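PDB 5OQ3: Cwp19 from Clostridioides difficile, which probably cleaves glycosidic bonds of the cell wall through this TIM-barrel domain, and the whole protein may also have amidase activity. Local coordinates for residues A[40-51]-A[91-102]; A[77-86]-A[170-178]. One frame throughout, in Å; residues are numbered along the deposited sequence.

Contact 1 (A[40-51]-A[91-102]); sequences WPKTKNNEAKQK and YLTGTQGKDPGY
The backbones of Asn45 and Thr93 run closest, CA to CA 4.8 Å, where the loop leading into helix 47-63 meets the short helix 90-93, and Asn45 N binds Leu92 O at 3.1 Å. Gln50 NE2 reaches that same carbonyl at 3.0 Å, lying in its plane and on a lone pair, so Leu92 O is gripped twice. The other hydrogen of Gln50 NE2 goes to Thr43 O within its own segment, and Gln50 OE1 accepts from Tyr102 OH at 2.8 Å. With both ends engaged and the two NE2 acceptors close to its plane, the buried amide is fixed in rotation. Tyr102 offers Gln50 OE1 a ring edge, while Glu47 lies over one ring face: Glu47 CG sits 3.5 Å from the Tyr102 centroid, 11° off the normal, a CH-pi contact. Because CG of Glu47 is anti to its backbone N (chi1 172°) and the chain beyond is extended, the carboxylate also stacks on Tyr102, its plane 8° from that of the ring. Lys51 NZ holds this carboxylate by a salt bridge to Glu47 OE1, on the anti lone pair. At the other end, Asn45 ND2 gives a bent bond of 2.7 Å to Thr93 O. Apolar packing is slight: Trp40 CH2 meets Leu92 CD2 at 4.3 Å. Together these contacts join the loop and first turn of helix 47-63 to helix 90-93 and the loop that follows it, on the periphery of a TIM barrel.

Contact 2 (A[77-86]-A[170-178]); sequences SDALYKSNIN and YIVDSIAEV. With EDO (1,2-ethanediol), chain C.
This is a mainly polar loop-to-helix contact of the TIM barrel: residues 77-86, in the loop that follows strand 68-74, lie against one side of helix 165-181. Glu177 makes the central link. Its carboxylate takes two bonds from the loop, each on a syn lone pair: Ser83 OG gives to OE1 at 2.6 Å, and Asn84 N gives to OE2 at 2.9 Å along a nearly straight line (173°). Glu177 is stretched out straight from the helix, chi1 179°, which carries its carboxylate across to the turn. Ser83 OG in turn accepts from the backbone N of Ile85 and of Asn86, an ST turn and ST motif, so the hydroxyl that meets the acid also shapes the loop. These two N-H groups would favour donation by Ser83 to the carboxylate.

One to two turns back toward the N-terminus of the helix, Asn86 spans Tyr170 and Ser174. Its OD1 accepts from Tyr170 OH at 2.7 Å, in the carbonyl plane, and its ND2 gives to Ser174 OG at 2.9 Å, in the amide plane. Arg74 also binds Tyr170 OH, tying the pair to the end of strand 68-74. Between these polar groups, Ile85 CG2 packs at the edge of the Tyr170 ring, with CE1 3.8 Å away.

Tyr81 closes the other end. Ala79 CB lies over one face of its ring and Val178 CG2 over the opposite one, 3.7 Å from the centroid. A water beside the ring accepts from Tyr81 OH and Asn86 ND2 and donates to Ser174 O and to Glu177 OE1, the last at 2.7 Å.

Overall arrangement
Contacts 1 and 2 are neighbours, about 18 Å apart centre to centre, and their four segments alternate along the chain. Each uses part of the connection between strand 68-74 and helix 104-114: residues 77-86 face helix 165-181, while residues 91-102 face the start of helix 47-63. Leu80 bridges the two, its CD2 lying 3.8 Å from Trp40 CZ3 and its CG 3.9 Å from Leu92 CD1. Contact 1 is more peripheral, about 22 Å from the centre of the chain to its own centre, against about 16 Å for contact 2. The ethanediol beside contact 2 probably comes from the crystallisation liquor, so it is no evidence for a substrate site.

Contact 1 (A[40-51]-A[91-102])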
loop_
_atom_site.group_PDB
_atom_site.type_symbol
_atom_site.label_atom_id
_atom_site.label_comp_id
_atom_site.label_asym_id
_atom_site.label_seq_id
_atom_site.Cartn_x
_atom_site.Cartn_y
_atom_site.Cartn_z
ATOM N N TRP A 40 6.718 3.715 -12.538
ATOM C CA TRP A 40 7.135 5.072 -12.890
ATOM C C TRP A 40 8.186 5.531 -11.859
ATOM O O TRP A 40 8.058 5.148 -10.674
ATOM C CB TRP A 40 5.926 6.023 -12.844
ATOM C CG TRP A 40 6.283 7.427 -13.206
ATOM C CD1 TRP A 40 6.426 7.947 -14.460
ATOM C CD2 TRP A 40 6.680 8.456 -12.292
ATOM N NE1 TRP A 40 6.842 9.236 -14.375
ATOM C CE2 TRP A 40 7.004 9.579 -13.057
ATOM C CE3 TRP A 40 6.752 8.544 -10.883
ATOM C CZ2 TRP A 40 7.426 10.776 -12.482
ATOM C CZ3 TRP A 40 7.179 9.743 -10.317
ATOM C CH2 TRP A 40 7.538 10.826 -11.116
ATOM N N PRO A 41 9.182 6.335 -12.234
ATOM C CA PRO A 41 9.556 6.670 -13.625
ATOM C C PRO A 41 10.452 5.619 -14.233
ATOM O O PRO A 41 11.231 5.001 -13.516
ATOM C CB PRO A 41 10.330 7.983 -13.445
ATOM C CG PRO A 41 10.989 7.847 -12.120
ATOM C CD PRO A 41 10.028 7.044 -11.258
ATOM N N LYS A 42 10.346 5.420 -15.549
ATOM C CA LYS A 42 11.222 4.480 -16.242
ATOM C C LYS A 42 12.619 5.086 -16.345
ATOM O O LYS A 42 13.613 4.359 -16.289
ATOM C CB LYS A 42 10.658 4.205 -17.633
ATOM C CG LYS A 42 11.313 3.084 -18.413
ATOM C CD LYS A 42 10.892 3.141 -19.883
ATOM C CE LYS A 42 10.401 1.794 -20.400
ATOM N NZ LYS A 42 11.428 0.721 -20.320
ATOM N N THR A 43 12.689 6.409 -16.519
ATOM C CA THR A 43 13.958 7.121 -16.739
ATOM C C THR A 43 14.357 7.912 -15.488
ATOM O O THR A 43 13.499 8.539 -14.866
ATOM C CB THR A 43 13.806 8.115 -17.918
ATOM O OG1 THR A 43 13.330 7.413 -19.080
ATOM C CG2 THR A 43 15.125 8.805 -18.243
ATOM N N LYS A 44 15.638 7.847 -15.115
ATOM C CA LYS A 44 16.187 8.653 -14.018
ATOM C C LYS A 44 16.898 9.865 -14.608
ATOM O O LYS A 44 17.323 9.822 -15.733
ATOM C CB LYS A 44 17.168 7.815 -13.197
ATOM C CG LYS A 44 16.483 6.706 -12.440
ATOM C CD LYS A 44 17.478 5.711 -11.867
ATOM C CE LYS A 44 16.760 4.448 -11.451
ATOM N NZ LYS A 44 17.659 3.397 -10.913
ATOM N N ASN A 45 16.987 10.945 -13.828
ATOM C CA ASN A 45 17.746 12.146 -14.214
ATOM C C ASN A 45 17.328 12.733 -15.533
ATOM O O ASN A 45 18.170 13.030 -16.397
ATOM C CB ASN A 45 19.245 11.855 -14.272
ATOM C CG ASN A 45 19.765 11.427 -12.964
ATOM O OD1 ASN A 45 19.642 12.169 -11.975
ATOM N ND2 ASN A 45 20.325 10.218 -12.917
ATOM N N ASN A 46 16.012 12.907 -15.663
ATOM C CA ASN A 46 15.478 13.530 -16.870
ATOM C C ASN A 46 14.038 13.976 -16.588
ATOM O O ASN A 46 13.074 13.259 -16.814
ATOM C CB ASN A 46 15.597 12.585 -18.077
ATOM C CG ASN A 46 15.210 13.253 -19.382
ATOM O OD1 ASN A 46 14.404 14.192 -19.411
ATOM N ND2 ASN A 46 15.780 12.769 -20.471
ATOM N N GLU A 47 13.911 15.194 -16.085
ATOM C CA GLU A 47 12.624 15.726 -15.693
ATOM C C GLU A 47 11.580 15.653 -16.808
ATOM O O GLU A 47 10.455 15.177 -16.596
ATOM C CB GLU A 47 12.793 17.163 -15.209
ATOM C CG GLU A 47 11.510 17.919 -14.938
ATOM C CD GLU A 47 11.746 19.328 -14.443
ATOM O OE1 GLU A 47 10.771 20.090 -14.397
ATOM O OE2 GLU A 47 12.888 19.668 -14.071
ATOM N N ALA A 48 11.944 16.126 -17.988
ATOM C CA ALA A 48 10.970 16.174 -19.084
ATOM C C ALA A 48 10.466 14.764 -19.437
ATOM O O ALA A 48 9.280 14.559 -19.677
ATOM C CB ALA A 48 11.552 16.842 -20.321
ATOM N N LYS A 49 11.381 13.794 -19.471
ATOM C CA LYS A 49 10.995 12.456 -19.843
ATOM C C LYS A 49 10.149 11.799 -18.728
ATOM O O LYS A 49 9.213 11.058 -18.997
ATOM C CB LYS A 49 12.211 11.610 -20.102
ATOM C CG LYS A 49 11.838 10.253 -20.649
ATOM C CD LYS A 49 12.854 9.716 -21.643
ATOM C CE LYS A 49 12.308 8.493 -22.358
ATOM N NZ LYS A 49 11.074 8.773 -23.160
ATOM N N GLN A 50 10.468 12.108 -17.470
ATOM C CA GLN A 50 9.697 11.572 -16.365
ATOM C C GLN A 50 8.268 12.112 -16.431
ATOM O O GLN A 50 7.321 11.375 -16.260
ATOM C CB GLN A 50 10.333 11.913 -15.011
ATOM C CG GLN A 50 11.668 11.197 -14.792
ATOM C CD GLN A 50 12.377 11.540 -13.498
ATOM O OE1 GLN A 50 12.185 12.620 -12.922
ATOM N NE2 GLN A 50 13.277 10.652 -13.071
ATOM N N LYS A 51 8.130 13.398 -16.709
ATOM C CA LYS A 51 6.808 14.009 -16.845
ATOM C C LYS A 51 6.029 13.337 -17.985
ATOM O O LYS A 51 4.832 13.007 -17.817
ATOM C CB LYS A 51 6.921 15.521 -17.083
ATOM C CG LYS A 51 7.313 16.337 -15.848
ATOM C CD LYS A 51 7.448 17.813 -16.195
ATOM C CE LYS A 51 7.739 18.619 -14.959
ATOM N NZ LYS A 51 7.990 20.022 -15.303
ATOM N N TYR A 91 14.881 6.830 -6.349
ATOM C CA TYR A 91 14.341 6.304 -7.620
ATOM C C TYR A 91 14.128 7.394 -8.668
ATOM O O TYR A 91 13.890 7.081 -9.809
ATOM C CB TYR A 91 13.081 5.453 -7.389
ATOM C CG TYR A 91 13.389 4.318 -6.408
ATOM C CD1 TYR A 91 14.293 3.305 -6.750
ATOM C CD2 TYR A 91 12.876 4.316 -5.114
ATOM C CE1 TYR A 91 14.640 2.334 -5.847
ATOM C CE2 TYR A 91 13.194 3.308 -4.204
ATOM C CZ TYR A 91 14.087 2.320 -4.566
ATOM O OH TYR A 91 14.426 1.323 -3.652
ATOM N N LEU A 92 14.259 8.666 -8.294
ATOM C CA LEU A 92 14.208 9.762 -9.262
ATOM C C LEU A 92 15.526 9.985 -9.992
ATOM O O LEU A 92 15.532 10.273 -11.189
ATOM C CB LEU A 92 13.787 11.068 -8.558
ATOM C CG LEU A 92 12.304 11.042 -8.118
ATOM C CD1 LEU A 92 12.023 12.051 -7.013
ATOM C CD2 LEU A 92 11.366 11.298 -9.314
ATOM N N THR A 93 16.624 9.917 -9.249
ATOM C CA THR A 93 17.973 10.248 -9.777
ATOM C C THR A 93 19.053 9.127 -9.772
ATOM O O THR A 93 20.017 9.199 -10.453
ATOM C CB THR A 93 18.574 11.410 -8.973
ATOM O OG1 THR A 93 18.740 10.975 -7.613
ATOM C CG2 THR A 93 17.642 12.614 -9.045
ATOM N N GLY A 94 18.764 8.121 -8.909
ATOM C CA GLY A 94 19.762 7.055 -8.654
ATOM C C GLY A 94 20.465 7.244 -7.319
ATOM O O GLY A 94 21.192 6.363 -6.902
ATOM N N THR A 95 20.296 8.401 -6.674
ATOM C CA THR A 95 20.991 8.739 -5.418
ATOM C C THR A 95 20.036 9.249 -4.332
ATOM O O THR A 95 19.357 10.267 -4.548
ATOM C CB THR A 95 22.069 9.827 -5.699
ATOM O OG1 THR A 95 22.953 9.350 -6.713
ATOM C CG2 THR A 95 22.862 10.175 -4.445
ATOM N N GLN A 96 19.984 8.569 -3.167
ATOM C CA GLN A 96 19.079 9.014 -2.112
ATOM C C GLN A 96 19.523 10.379 -1.614
ATOM O O GLN A 96 20.706 10.625 -1.404
ATOM C CB GLN A 96 18.942 8.032 -0.923
ATOM C CG GLN A 96 17.718 8.371 -0.037
ATOM C CD GLN A 96 17.570 7.448 1.147
ATOM O OE1 GLN A 96 18.365 7.496 2.069
ATOM N NE2 GLN A 96 16.542 6.601 1.130
ATOM N N GLY A 97 18.556 11.267 -1.463
ATOM C CA GLY A 97 18.795 12.585 -0.952
ATOM C C GLY A 97 19.073 13.620 -2.015
ATOM O O GLY A 97 19.091 14.808 -1.708
ATOM N N LYS A 98 19.285 13.190 -3.255
ATOM C CA LYS A 98 19.638 14.118 -4.347
ATOM C C LYS A 98 18.403 14.837 -4.882
ATOM O O LYS A 98 17.456 14.188 -5.325
ATOM C CB LYS A 98 20.339 13.385 -5.484
ATOM C CG LYS A 98 20.753 14.328 -6.618
ATOM C CD LYS A 98 21.687 13.675 -7.641
ATOM C CE LYS A 98 21.983 14.662 -8.781
ATOM N NZ LYS A 98 23.056 14.173 -9.663
ATOM N N ASP A 99 18.443 16.174 -4.891
ATOM C CA ASP A 99 17.348 16.982 -5.407
ATOM C C ASP A 99 17.269 16.738 -6.909
ATOM O O ASP A 99 18.245 16.943 -7.617
ATOM C CB ASP A 99 17.616 18.470 -5.110
ATOM C CG ASP A 99 16.430 19.363 -5.398
ATOM O OD1 ASP A 99 15.700 19.120 -6.354
ATOM O OD2 ASP A 99 16.239 20.343 -4.654
ATOM N N PRO A 100 16.100 16.313 -7.412
ATOM C CA PRO A 100 15.978 16.062 -8.839
ATOM C C PRO A 100 15.781 17.329 -9.686
ATOM O O PRO A 100 15.636 17.233 -10.900
ATOM C CB PRO A 100 14.761 15.151 -8.941
ATOM C CG PRO A 100 13.971 15.407 -7.719
ATOM C CD PRO A 100 14.857 16.001 -6.683
ATOM N N GLY A 101 15.776 18.504 -9.051
ATOM C CA GLY A 101 15.669 19.764 -9.787
ATOM C C GLY A 101 14.238 20.219 -10.001
ATOM O O GLY A 101 14.015 21.304 -10.518
ATOM N N TYR A 102 13.270 19.418 -9.542
ATOM C CA TYR A 102 11.868 19.806 -9.539
ATOM C C TYR A 102 11.183 18.955 -8.499
ATOM O O TYR A 102 11.706 17.930 -8.080
ATOM C CB TYR A 102 11.240 19.556 -10.917
ATOM C CG TYR A 102 10.929 18.147 -11.304
ATOM C CD1 TYR A 102 11.936 17.223 -11.498
ATOM C CD2 TYR A 102 9.604 17.739 -11.520
ATOM C CE1 TYR A 102 11.644 15.905 -11.853
ATOM C CE2 TYR A 102 9.311 16.442 -11.927
ATOM C CZ TYR A 102 10.321 15.521 -12.059
ATOM O OH TYR A 102 10.000 14.216 -12.417
#

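Contact 2 (A[77-86]-A[170-178])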
loop_
_atom_site.group_PDB
_atom_site.type_symbol
_atom_site.label_atom_id
_atom_site.label_comp_id
_atom_site.label_asym_id
_atom_site.label_seq_id
_atom_site.Cartn_x
_atom_site.Cartn_y
_atom_site.Cartn_z
ATOM N N SER A 77 11.395 5.074 3.032
ATOM C CA SER A 77 11.664 6.163 4.019
ATOM C C SER A 77 12.192 7.444 3.340
ATOM O O SER A 77 13.110 8.097 3.836
ATOM C CB SER A 77 12.649 5.718 5.114
ATOM O OG SER A 77 12.809 6.747 6.083
ATOM N N ASP A 78 11.547 7.799 2.243
ATOM C CA ASP A 78 12.027 8.815 1.318
ATOM C C ASP A 78 10.807 9.502 0.737
ATOM O O ASP A 78 9.661 9.252 1.167
ATOM C CB ASP A 78 12.945 8.188 0.282
ATOM C CG ASP A 78 12.234 7.125 -0.560
ATOM O OD1 ASP A 78 11.029 6.823 -0.285
ATOM O OD2 ASP A 78 12.889 6.603 -1.503
ATOM N N ALA A 79 11.038 10.394 -0.227
ATOM C CA ALA A 79 9.955 11.253 -0.697
ATOM C C ALA A 79 10.126 11.536 -2.179
ATOM O O ALA A 79 11.208 11.938 -2.623
ATOM C CB ALA A 79 9.935 12.564 0.095
ATOM N N LEU A 80 9.022 11.389 -2.916
ATOM C CA LEU A 80 8.955 11.931 -4.267
ATOM C C LEU A 80 8.249 13.292 -4.237
ATOM O O LEU A 80 7.405 13.590 -5.071
ATOM C CB LEU A 80 8.278 10.940 -5.230
ATOM C CG LEU A 80 9.178 9.746 -5.600
ATOM C CD1 LEU A 80 9.162 8.614 -4.598
ATOM C CD2 LEU A 80 8.897 9.199 -6.976
ATOM N N TYR A 81 8.611 14.110 -3.243
ATOM C CA TYR A 81 8.011 15.427 -3.020
ATOM C C TYR A 81 8.999 16.212 -2.164
ATOM O O TYR A 81 9.863 15.613 -1.501
ATOM C CB TYR A 81 6.670 15.347 -2.299
ATOM C CG TYR A 81 6.666 14.540 -1.003
ATOM C CD1 TYR A 81 6.486 13.157 -1.011
ATOM C CD2 TYR A 81 6.868 15.145 0.230
ATOM C CE1 TYR A 81 6.474 12.427 0.166
ATOM C CE2 TYR A 81 6.863 14.428 1.405
ATOM C CZ TYR A 81 6.683 13.067 1.374
ATOM O OH TYR A 81 6.672 12.343 2.548
ATOM N N LYS A 82 8.838 17.526 -2.156
ATOM C CA LYS A 82 9.646 18.430 -1.352
ATOM C C LYS A 82 9.233 18.279 0.115
ATOM O O LYS A 82 8.047 18.385 0.467
ATOM C CB LYS A 82 9.461 19.855 -1.830
ATOM C CG LYS A 82 10.385 20.846 -1.171
ATOM C CD LYS A 82 10.397 22.145 -1.971
ATOM C CE LYS A 82 11.454 23.088 -1.451
ATOM N NZ LYS A 82 11.133 24.426 -2.034
ATOM N N SER A 83 10.213 18.004 0.976
ATOM C CA SER A 83 9.978 17.655 2.382
ATOM C C SER A 83 11.049 18.310 3.251
ATOM O O SER A 83 12.202 18.400 2.841
ATOM C CB SER A 83 10.072 16.142 2.560
ATOM O OG SER A 83 9.852 15.763 3.905
ATOM N N ASN A 84 10.661 18.699 4.458
ATOM C CA ASN A 84 11.584 19.139 5.499
ATOM C C ASN A 84 11.829 18.004 6.533
ATOM O O ASN A 84 12.398 18.237 7.589
ATOM C CB ASN A 84 11.011 20.392 6.208
ATOM C CG ASN A 84 10.925 21.611 5.303
ATOM O OD1 ASN A 84 11.753 21.806 4.401
ATOM N ND2 ASN A 84 9.946 22.474 5.572
ATOM N N ILE A 85 11.374 16.785 6.231
ATOM C CA ILE A 85 11.457 15.630 7.147
ATOM C C ILE A 85 12.223 14.457 6.497
ATOM O O ILE A 85 13.082 13.843 7.131
ATOM C CB ILE A 85 10.033 15.146 7.562
ATOM C CG1 ILE A 85 9.210 16.300 8.174
ATOM C CG2 ILE A 85 10.120 13.956 8.528
ATOM C CD1 ILE A 85 7.741 15.955 8.350
ATOM N N ASN A 86 11.874 14.107 5.264
ATOM C CA ASN A 86 12.336 12.890 4.627
ATOM C C ASN A 86 13.135 13.227 3.391
ATOM O O ASN A 86 12.891 14.233 2.738
ATOM C CB ASN A 86 11.124 11.994 4.282
ATOM C CG ASN A 86 10.485 11.432 5.522
ATOM O OD1 ASN A 86 11.075 10.612 6.185
ATOM N ND2 ASN A 86 9.291 11.917 5.858
ATOM N N TYR A 170 6.498 10.305 14.260
ATOM C CA TYR A 170 7.238 10.687 13.058
ATOM C C TYR A 170 6.491 10.273 11.775
ATOM O O TYR A 170 6.467 11.024 10.811
ATOM C CB TYR A 170 8.645 10.056 13.112
ATOM C CG TYR A 170 9.271 9.703 11.774
ATOM C CD1 TYR A 170 9.702 10.681 10.901
ATOM C CD2 TYR A 170 9.413 8.378 11.371
ATOM C CE1 TYR A 170 10.265 10.373 9.668
ATOM C CE2 TYR A 170 9.976 8.038 10.151
ATOM C CZ TYR A 170 10.381 9.038 9.296
ATOM O OH TYR A 170 10.891 8.708 8.059
ATOM N N ILE A 171 5.939 9.077 11.760
ATOM C CA ILE A 171 5.150 8.652 10.598
ATOM C C ILE A 171 3.915 9.533 10.414
ATOM O O ILE A 171 3.647 10.013 9.297
ATOM C CB ILE A 171 4.848 7.169 10.647
ATOM C CG1 ILE A 171 6.140 6.352 10.559
ATOM C CG2 ILE A 171 3.870 6.774 9.531
ATOM C CD1 ILE A 171 5.991 4.928 11.036
ATOM N N VAL A 172 3.201 9.793 11.509
ATOM C CA VAL A 172 2.060 10.708 11.437
ATOM C C VAL A 172 2.469 12.069 10.862
ATOM O O VAL A 172 1.800 12.623 9.991
ATOM C CB VAL A 172 1.396 10.860 12.791
ATOM C CG1 VAL A 172 0.371 11.973 12.826
ATOM C CG2 VAL A 172 0.755 9.528 13.206
ATOM N N ASP A 173 3.561 12.610 11.399
ATOM C CA ASP A 173 4.009 13.916 10.954
ATOM C C ASP A 173 4.446 13.907 9.498
ATOM O O ASP A 173 4.276 14.887 8.791
ATOM C CB ASP A 173 5.159 14.396 11.874
ATOM C CG ASP A 173 4.698 14.735 13.302
ATOM O OD1 ASP A 173 3.457 14.868 13.548
ATOM O OD2 ASP A 173 5.578 14.840 14.205
ATOM N N SER A 174 5.047 12.798 9.064
ATOM C CA SER A 174 5.482 12.665 7.671
ATOM C C SER A 174 4.273 12.692 6.715
ATOM O O SER A 174 4.315 13.365 5.679
ATOM C CB SER A 174 6.246 11.354 7.483
ATOM O OG SER A 174 7.518 11.302 8.126
ATOM N N ILE A 175 3.205 12.019 7.101
ATOM C CA ILE A 175 1.994 12.060 6.299
ATOM C C ILE A 175 1.286 13.406 6.362
ATOM O O ILE A 175 0.816 13.917 5.328
ATOM C CB ILE A 175 1.107 10.895 6.708
ATOM C CG1 ILE A 175 1.852 9.628 6.291
ATOM C CG2 ILE A 175 -0.251 11.005 6.034
ATOM C CD1 ILE A 175 1.345 8.441 7.023
ATOM N N ALA A 176 1.272 13.995 7.557
ATOM C CA ALA A 176 0.590 15.283 7.746
ATOM C C ALA A 176 1.200 16.356 6.844
ATOM O O ALA A 176 0.472 17.232 6.374
ATOM C CB ALA A 176 0.629 15.706 9.169
ATOM N N GLU A 177 2.518 16.296 6.641
ATOM C CA GLU A 177 3.172 17.276 5.767
ATOM C C GLU A 177 2.573 17.225 4.350
ATOM O O GLU A 177 2.326 18.239 3.703
ATOM C CB GLU A 177 4.692 16.997 5.702
ATOM C CG GLU A 177 5.512 17.931 4.816
ATOM C CD GLU A 177 6.989 17.561 4.784
ATOM O OE1 GLU A 177 7.355 16.376 4.511
ATOM O OE2 GLU A 177 7.800 18.458 4.990
ATOM N N VAL A 178 2.383 16.007 3.871
ATOM C CA VAL A 178 1.854 15.816 2.531
ATOM C C VAL A 178 0.370 16.247 2.459
ATOM O O VAL A 178 -0.034 16.933 1.520
ATOM C CB VAL A 178 2.020 14.378 2.081
ATOM C CG1 VAL A 178 1.347 14.131 0.741
ATOM C CG2 VAL A 178 3.480 14.011 2.003
HETATM C C1 EDO C . 13.147 15.940 0.185
HETATM O O1 EDO C . 12.260 15.094 -0.492
HETATM C C2 EDO C . 12.886 17.326 -0.191
HETATM O O2 EDO C . 12.611 18.147 0.912
HETATM O O HOH W 1 6.891 13.699 4.761
#